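Side-chain contact in nuclease NucT (Helicobacter pylori, PDB 6EHI), which is a nuclease of the phospholipase D-like (PLD-like) superfamily, modelled here as a two-chain assembly: residues C89-L94 against G103-K108. The protein carries 1 engineered substitution. Numbering follows the deposited sequence.
Sequences CLLKGL and GIMNQK. Engineered in segment 103-108: N106 (natural residue His).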
# COMPACT_ATOMS: atom_id res chain seq x y z
N CYS A 89 11.39 5.22 15.78
CA CYS A 89 11.62 3.94 16.33
C CYS A 89 11.51 2.84 15.22
O CYS A 89 11.22 3.20 14.06
CB CYS A 89 10.63 3.75 17.50
SG CYS A 89 8.89 3.66 16.92
N LEU A 90 11.75 1.59 15.55
CA LEU A 90 11.85 0.49 14.60
C LEU A 90 10.91 -0.60 14.98
O LEU A 90 10.71 -0.85 16.16
CB LEU A 90 13.27 -0.05 14.60
CG LEU A 90 14.40 0.86 14.20
CD1 LEU A 90 15.80 0.38 14.64
CD2 LEU A 90 14.32 1.04 12.70
N LEU A 91 10.32 -1.30 14.01
CA LEU A 91 9.42 -2.34 14.26
C LEU A 91 9.54 -3.49 13.30
O LEU A 91 9.60 -3.24 12.09
CB LEU A 91 8.03 -1.75 14.30
CG LEU A 91 6.85 -2.63 14.58
CD1 LEU A 91 6.95 -3.30 15.97
CD2 LEU A 91 5.61 -1.81 14.45
N LYS A 92 9.81 -4.69 13.79
CA LYS A 92 9.75 -5.90 12.97
C LYS A 92 8.38 -6.56 13.10
O LYS A 92 7.63 -6.30 13.99
CB LYS A 92 10.91 -6.95 13.24
CG LYS A 92 10.90 -7.63 14.57
CD LYS A 92 12.12 -8.57 14.74
CE LYS A 92 13.44 -7.77 14.78
NZ LYS A 92 14.67 -8.34 15.45
N GLY A 93 8.01 -7.35 12.09
CA GLY A 93 6.79 -8.09 12.12
C GLY A 93 6.87 -9.30 13.04
O GLY A 93 7.83 -9.43 13.84
N LEU A 94 5.88 -10.18 12.89
CA LEU A 94 5.67 -11.38 13.74
C LEU A 94 6.52 -12.53 13.28
O LEU A 94 6.95 -12.63 12.14
CB LEU A 94 4.16 -11.77 13.76
CG LEU A 94 3.10 -10.72 14.17
CD1 LEU A 94 1.69 -11.23 14.26
CD2 LEU A 94 3.35 -10.03 15.50
N GLY A 103 8.25 -11.25 10.04
CA GLY A 103 7.63 -10.33 9.12
C GLY A 103 8.28 -8.95 9.11
O GLY A 103 9.25 -8.63 9.81
N ILE A 104 7.67 -8.09 8.28
CA ILE A 104 8.08 -6.76 8.11
C ILE A 104 6.97 -5.79 8.53
O ILE A 104 5.82 -6.12 8.69
CB ILE A 104 8.52 -6.44 6.66
CG1 ILE A 104 7.44 -6.83 5.65
CG2 ILE A 104 9.86 -7.07 6.34
CD1 ILE A 104 7.75 -6.18 4.29
N MET A 105 7.35 -4.53 8.80
CA MET A 105 6.39 -3.49 9.06
C MET A 105 6.21 -2.77 7.68
O MET A 105 6.99 -1.95 7.29
CB MET A 105 6.90 -2.50 10.16
CG MET A 105 5.75 -1.70 10.80
SD MET A 105 4.70 -0.77 9.65
CE MET A 105 5.81 0.50 9.12
N ASN A 106 5.27 -3.28 6.91
CA ASN A 106 5.09 -2.79 5.50
C ASN A 106 4.08 -1.70 5.33
O ASN A 106 3.81 -1.30 4.15
CB ASN A 106 4.65 -3.91 4.63
CG ASN A 106 4.96 -3.64 3.19
OD1 ASN A 106 6.12 -3.26 2.82
ND2 ASN A 106 3.98 -3.93 2.33
N GLN A 107 3.47 -1.15 6.37
CA GLN A 107 2.61 -0.03 6.20
C GLN A 107 3.26 1.23 5.61
O GLN A 107 4.47 1.42 5.74
CB GLN A 107 2.03 0.40 7.55
CG GLN A 107 1.13 -0.70 8.15
CD GLN A 107 0.53 -0.30 9.47
OE1 GLN A 107 0.75 0.87 9.99
NE2 GLN A 107 -0.15 -1.24 10.07
N LYS A 108 2.48 2.05 4.86
CA LYS A 108 2.94 3.37 4.42
C LYS A 108 1.76 4.30 4.76
O LYS A 108 0.89 4.51 3.93
CB LYS A 108 3.22 3.42 2.89
CG LYS A 108 4.06 2.25 2.35
CD LYS A 108 3.33 1.02 1.85
CE LYS A 108 4.16 0.10 0.95
NZ LYS A 108 5.22 -0.60 1.70
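L91 and M105 make the apolar part of this contact, their side chains crossing at about a right angle. The branch of L91 that touches is CD2, 3.7 Å from M105 CG. Both residues hold CG anti to the backbone N (chi1 -179° in L91), which brings these carbons together. M105 CB also lies 3.4 Å from L91 O. Beyond CG the methionine bends at chi2 and chi3, and its flexible thioether leads away from L91; both side chains also pack on M155 of helix 142-158 and on Y133 of the second subunit. The branched end of leucine offers a compact apolar surface here, whereas unbranched methionine can bend to fit between several neighbours.

Farther along the chain, at G93 and L94, the backbones take over. G93 N donates a weak bond to G103 O (2.9 Å, N-H...O angle 145°), and G103 N returns a straighter one to L94 O (2.8 Å, 165°). The CA atoms of G93 and G103 are 3.8 Å apart, a spacing that suits glycine, since the two backbones lie next to each other with no side chain between them.

The chemistry thus divides: main-chain bonds close the base of the excursion between strands 86-91 and 108-112, while apolar contact joins it to the helix and the partner subunit.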